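Local coordinates for protein putative beta-glucosidase (Bifidobacterium adolescentis, PDB 5WAB) that hydrolyses beta-glucosidic linkages as a family 3 glycoside hydrolase and probably also releases terminal arabinopyranose from the ginsenoside Rb2, at residues 104-116 / 123-136. Sequence-based numbering, arbitrary orientation.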
loop_
_atom_site.group_PDB
_atom_site.type_symbol
_atom_site.label_atom_id
_atom_site.label_comp_id
_atom_site.label_asym_id
_atom_site.label_seq_id
_atom_site.Cartn_x
_atom_site.Cartn_y
_atom_site.Cartn_z
ATOM N N VAL A 104 -10.553 -15.617 8.331
ATOM C CA VAL A 104 -9.448 -14.685 8.146
ATOM C C VAL A 104 -9.266 -14.450 6.655
ATOM O O VAL A 104 -9.210 -15.407 5.875
ATOM C CB VAL A 104 -8.140 -15.205 8.768
ATOM C CG1 VAL A 104 -7.047 -14.162 8.652
ATOM C CG2 VAL A 104 -8.354 -15.620 10.215
ATOM N N ILE A 105 -9.193 -13.181 6.258
ATOM C CA ILE A 105 -8.888 -12.804 4.882
ATOM C C ILE A 105 -7.446 -12.314 4.843
ATOM O O ILE A 105 -7.040 -11.493 5.673
ATOM C CB ILE A 105 -9.883 -11.747 4.365
ATOM C CG1 ILE A 105 -9.646 -11.444 2.888
ATOM C CG2 ILE A 105 -9.858 -10.472 5.212
ATOM C CD1 ILE A 105 -10.828 -10.784 2.229
ATOM N N LEU A 106 -6.664 -12.837 3.895
ATOM C CA LEU A 106 -5.201 -12.724 3.940
ATOM C C LEU A 106 -4.750 -11.408 3.312
ATOM O O LEU A 106 -4.272 -11.343 2.179
ATOM C CB LEU A 106 -4.557 -13.924 3.256
ATOM C CG LEU A 106 -4.888 -15.272 3.896
ATOM C CD1 LEU A 106 -4.244 -16.426 3.138
ATOM C CD2 LEU A 106 -4.462 -15.276 5.357
ATOM N N GLY A 107 -4.870 -10.345 4.089
ATOM C CA GLY A 107 -4.448 -9.034 3.670
ATOM C C GLY A 107 -4.640 -8.057 4.806
ATOM O O GLY A 107 -5.128 -8.420 5.881
ATOM N N PRO A 108 -4.244 -6.794 4.604
ATOM C CA PRO A 108 -3.621 -6.288 3.379
ATOM C C PRO A 108 -2.093 -6.402 3.402
ATOM O O PRO A 108 -1.505 -6.717 4.442
ATOM C CB PRO A 108 -4.058 -4.825 3.363
ATOM C CG PRO A 108 -4.093 -4.455 4.830
ATOM C CD PRO A 108 -4.503 -5.713 5.575
ATOM N N GLY A 109 -1.462 -6.157 2.251
ATOM C CA GLY A 109 -0.014 -6.135 2.150
ATOM C C GLY A 109 0.473 -4.700 2.226
ATOM O O GLY A 109 -0.063 -3.820 1.554
ATOM N N VAL A 110 1.459 -4.465 3.092
ATOM C CA VAL A 110 1.923 -3.111 3.370
ATOM C C VAL A 110 3.428 -2.968 3.133
ATOM O O VAL A 110 4.041 -2.025 3.619
ATOM C CB VAL A 110 1.538 -2.660 4.795
ATOM C CG1 VAL A 110 0.043 -2.636 4.958
ATOM C CG2 VAL A 110 2.164 -3.559 5.854
ATOM N N ASN A 111 4.033 -3.885 2.380
ATOM C CA ASN A 111 5.461 -3.781 2.106
ATOM C C ASN A 111 5.780 -2.496 1.351
ATOM O O ASN A 111 5.024 -2.055 0.482
ATOM C CB ASN A 111 5.954 -4.984 1.309
ATOM C CG ASN A 111 5.828 -6.285 2.071
ATOM O OD1 ASN A 111 5.047 -7.159 1.704
ATOM N ND2 ASN A 111 6.598 -6.418 3.139
ATOM N N ILE A 112 6.901 -1.879 1.720
ATOM C CA ILE A 112 7.343 -0.650 1.078
ATOM C C ILE A 112 7.721 -0.933 -0.368
ATOM O O ILE A 112 8.399 -1.925 -0.669
ATOM C CB ILE A 112 8.522 -0.047 1.855
ATOM C CG1 ILE A 112 8.068 0.378 3.251
ATOM C CG2 ILE A 112 9.130 1.118 1.098
ATOM C CD1 ILE A 112 6.932 1.380 3.243
ATOM N N LYS A 113 7.266 -0.070 -1.276
ATOM C CA LYS A 113 7.674 -0.125 -2.679
ATOM C C LYS A 113 9.042 0.540 -2.783
ATOM O O LYS A 113 9.178 1.715 -3.128
ATOM C CB LYS A 113 6.636 0.544 -3.565
ATOM C CG LYS A 113 5.268 -0.056 -3.377
ATOM C CD LYS A 113 4.222 0.516 -4.305
ATOM C CE LYS A 113 2.859 -0.009 -3.880
ATOM N NZ LYS A 113 1.722 0.395 -4.749
ATOM N N ARG A 114 10.071 -0.229 -2.417
ATOM C CA ARG A 114 11.442 0.259 -2.499
ATOM C C ARG A 114 11.797 0.636 -3.927
ATOM O O ARG A 114 12.377 1.698 -4.177
ATOM C CB ARG A 114 12.401 -0.801 -1.966
ATOM C CG ARG A 114 13.863 -0.577 -2.312
ATOM C CD ARG A 114 14.706 -1.672 -1.678
ATOM N NE ARG A 114 16.140 -1.458 -1.829
ATOM C CZ ARG A 114 16.919 -2.195 -2.613
ATOM N NH1 ARG A 114 16.400 -3.199 -3.302
ATOM N NH2 ARG A 114 18.217 -1.935 -2.702
ATOM N N ASN A 115 11.442 -0.227 -4.876
ATOM C CA ASN A 115 11.698 -0.013 -6.286
ATOM C C ASN A 115 10.414 -0.298 -7.058
ATOM O O ASN A 115 9.783 -1.349 -6.843
ATOM C CB ASN A 115 12.834 -0.911 -6.766
ATOM C CG ASN A 115 13.213 -0.648 -8.200
ATOM O OD1 ASN A 115 12.425 -0.877 -9.115
ATOM N ND2 ASN A 115 14.428 -0.161 -8.408
ATOM N N PRO A 116 9.997 0.594 -7.962
ATOM C CA PRO A 116 8.712 0.406 -8.652
ATOM C C PRO A 116 8.668 -0.818 -9.545
ATOM O O PRO A 116 7.579 -1.179 -10.004
ATOM C CB PRO A 116 8.562 1.697 -9.470
ATOM C CG PRO A 116 9.952 2.172 -9.672
ATOM C CD PRO A 116 10.711 1.793 -8.435
ATOM N N GLU A 123 -0.236 -4.831 -5.262
ATOM C CA GLU A 123 -0.911 -5.299 -4.061
ATOM C C GLU A 123 -0.489 -4.532 -2.812
ATOM O O GLU A 123 -1.045 -4.773 -1.735
ATOM C CB GLU A 123 -0.597 -6.795 -3.893
ATOM C CG GLU A 123 -1.456 -7.624 -2.956
ATOM C CD GLU A 123 -1.119 -9.109 -3.088
ATOM O OE1 GLU A 123 -0.451 -9.463 -4.078
ATOM O OE2 GLU A 123 -1.491 -9.916 -2.209
ATOM N N TYR A 124 0.459 -3.599 -2.934
ATOM C CA TYR A 124 0.936 -2.778 -1.824
ATOM C C TYR A 124 0.469 -1.334 -1.994
ATOM O O TYR A 124 -0.147 -0.970 -2.996
ATOM C CB TYR A 124 2.462 -2.857 -1.703
ATOM C CG TYR A 124 2.997 -4.266 -1.560
ATOM C CD1 TYR A 124 2.230 -5.261 -0.973
ATOM C CD2 TYR A 124 4.267 -4.600 -2.017
ATOM C CE1 TYR A 124 2.708 -6.542 -0.846
ATOM C CE2 TYR A 124 4.754 -5.881 -1.893
ATOM C CZ TYR A 124 3.970 -6.844 -1.307
ATOM O OH TYR A 124 4.448 -8.116 -1.179
ATOM N N TRP A 125 0.797 -0.495 -1.010
ATOM C CA TRP A 125 0.168 0.818 -0.894
ATOM C C TRP A 125 1.066 1.985 -1.309
ATOM O O TRP A 125 0.641 2.820 -2.110
ATOM C CB TRP A 125 -0.348 1.008 0.536
ATOM C CG TRP A 125 -1.495 0.083 0.834
ATOM C CD1 TRP A 125 -1.409 -1.229 1.195
ATOM C CD2 TRP A 125 -2.895 0.395 0.801
ATOM N NE1 TRP A 125 -2.661 -1.756 1.379
ATOM C CE2 TRP A 125 -3.593 -0.780 1.147
ATOM C CE3 TRP A 125 -3.626 1.550 0.515
ATOM C CZ2 TRP A 125 -4.983 -0.832 1.214
ATOM C CZ3 TRP A 125 -5.010 1.496 0.578
ATOM C CH2 TRP A 125 -5.673 0.316 0.926
ATOM N N SER A 126 2.287 2.090 -0.790
ATOM C CA SER A 126 3.066 3.293 -1.068
ATOM C C SER A 126 4.554 3.002 -0.949
ATOM O O SER A 126 4.972 1.941 -0.479
ATOM C CB SER A 126 2.676 4.444 -0.129
ATOM O OG SER A 126 3.508 5.576 -0.314
ATOM N N GLU A 127 5.350 3.969 -1.405
ATOM C CA GLU A 127 6.774 4.018 -1.107
ATOM C C GLU A 127 7.053 4.673 0.235
ATOM O O GLU A 127 8.196 4.637 0.699
ATOM C CB GLU A 127 7.515 4.800 -2.196
ATOM C CG GLU A 127 7.255 6.307 -2.144
ATOM C CD GLU A 127 7.741 7.054 -3.376
ATOM O OE1 GLU A 127 7.608 6.522 -4.497
ATOM O OE2 GLU A 127 8.274 8.173 -3.219
ATOM N N ASP A 128 6.044 5.284 0.857
ATOM C CA ASP A 128 6.218 6.012 2.100
ATOM C C ASP A 128 5.622 5.224 3.254
ATOM O O ASP A 128 4.490 4.737 3.137
ATOM C CB ASP A 128 5.558 7.387 2.018
ATOM C CG ASP A 128 5.730 8.180 3.293
ATOM O OD1 ASP A 128 6.861 8.658 3.516
ATOM O OD2 ASP A 128 4.760 8.311 4.075
ATOM N N PRO A 129 6.335 5.072 4.375
ATOM C CA PRO A 129 5.774 4.263 5.473
ATOM C C PRO A 129 4.549 4.882 6.133
ATOM O O PRO A 129 3.606 4.153 6.466
ATOM C CB PRO A 129 6.955 4.129 6.443
ATOM C CG PRO A 129 7.827 5.307 6.148
ATOM C CD PRO A 129 7.691 5.566 4.676
ATOM N N TYR A 130 4.519 6.206 6.316
ATOM C CA TYR A 130 3.381 6.833 6.988
ATOM C C TYR A 130 2.103 6.660 6.181
ATOM O O TYR A 130 1.043 6.342 6.732
ATOM C CB TYR A 130 3.649 8.319 7.219
ATOM C CG TYR A 130 2.565 9.029 8.005
ATOM C CD1 TYR A 130 1.422 9.501 7.374
ATOM C CD2 TYR A 130 2.700 9.264 9.366
ATOM C CE1 TYR A 130 0.428 10.161 8.077
ATOM C CE2 TYR A 130 1.709 9.933 10.076
ATOM C CZ TYR A 130 0.574 10.376 9.426
ATOM O OH TYR A 130 -0.420 11.036 10.120
ATOM N N LEU A 131 2.178 6.906 4.873
ATOM C CA LEU A 131 1.001 6.777 4.024
ATOM C C LEU A 131 0.487 5.342 4.006
ATOM O O LEU A 131 -0.723 5.105 4.111
ATOM C CB LEU A 131 1.337 7.241 2.609
ATOM C CG LEU A 131 0.204 7.249 1.584
ATOM C CD1 LEU A 131 -0.855 8.283 1.950
ATOM C CD2 LEU A 131 0.745 7.491 0.179
ATOM N N ALA A 132 1.393 4.370 3.885
ATOM C CA ALA A 132 0.971 2.972 3.841
ATOM C C ALA A 132 0.278 2.561 5.136
ATOM O O ALA A 132 -0.749 1.873 5.110
ATOM C CB ALA A 132 2.175 2.072 3.561
ATOM N N GLY A 133 0.821 2.981 6.279
ATOM C CA GLY A 133 0.233 2.594 7.551
ATOM C C GLY A 133 -1.110 3.258 7.793
ATOM O O GLY A 133 -2.067 2.610 8.226
ATOM N N HIS A 134 -1.199 4.561 7.519
ATOM C CA HIS A 134 -2.437 5.287 7.770
ATOM C C HIS A 134 -3.505 5.047 6.709
ATOM O O HIS A 134 -4.659 5.440 6.916
ATOM C CB HIS A 134 -2.146 6.780 7.905
ATOM C CG HIS A 134 -1.423 7.135 9.168
ATOM N ND1 HIS A 134 -0.156 6.673 9.457
ATOM C CD2 HIS A 134 -1.799 7.887 10.228
ATOM C CE1 HIS A 134 0.219 7.132 10.637
ATOM N NE2 HIS A 134 -0.758 7.875 11.124
ATOM N N GLU A 135 -3.160 4.400 5.597
ATOM C CA GLU A 135 -4.160 3.970 4.625
ATOM C C GLU A 135 -4.611 2.538 4.882
ATOM O O GLU A 135 -5.803 2.277 5.077
ATOM C CB GLU A 135 -3.608 4.102 3.206
ATOM C CG GLU A 135 -3.604 5.519 2.685
ATOM C CD GLU A 135 -3.212 5.584 1.232
ATOM O OE1 GLU A 135 -2.260 4.873 0.845
ATOM O OE2 GLU A 135 -3.867 6.329 0.477
ATOM N N ALA A 136 -3.663 1.599 4.894
ATOM C CA ALA A 136 -4.022 0.189 4.966
ATOM C C ALA A 136 -4.668 -0.193 6.291
ATOM O O ALA A 136 -5.300 -1.253 6.367
ATOM C CB ALA A 136 -2.789 -0.675 4.719
HETATM O O HOH W 1 2.872 -0.220 1.069
HETATM O O HOH W 2 1.330 3.542 -4.889
#
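N111 lies across one face of the Y124 ring, its CB in CH-pi contact 3.7 Å from the ring centroid. With its CG anti to the carbonyl carbon (chi1 -64°), N111 carries OD1 over the phenol end of the ring, 3.2 Å from CZ of Y124, the amide and ring planes 71° apart; ND2 bonds to the backbone O of H154. The Y124 hydroxyl also finds its main polar partner in H154. Packing is tight where G109 passes the same ring: its C sits 3.7 Å from CD1 of Y124, and a side chain there would run into CE1. Replacing Y124 by alanine is likely to uncover the CB of N111, open a gap beside G109 and leave H154 without the phenol. G109 O meets the edge of the W125 indole near its plane, while A136 CB lies over the rim of one indole face and touches CG1 of V110 at 3.5 Å. The two segments belong to the TIM barrel of the family 3 N-terminal domain: strand 102-106 leads into a loop, with a cis peptide before P108, and helix 129-144 returns to the neighbouring parallel strand 149-155, a beta-alpha-beta crossover. An ST turn at S126 precedes D128, the N-cap residue, whose OD2 accepts from L131 N while OD1 forms a salt bridge with R529; I112 CD1 rests on P129. Toward K113 the contact is more polar and includes two waters, although every touching residue is buried. The backbone N of K113 donates almost straight to S126 O (3.2 Å, 170°). Its extended side chain carries NZ to Y124 O (2.9 Å), approaching from above the carbonyl plane, and NZ also bonds to C121 O. One water links NZ of K113 with W125 O; another donates to N111 O (2.9 Å) and accepts from W125 N.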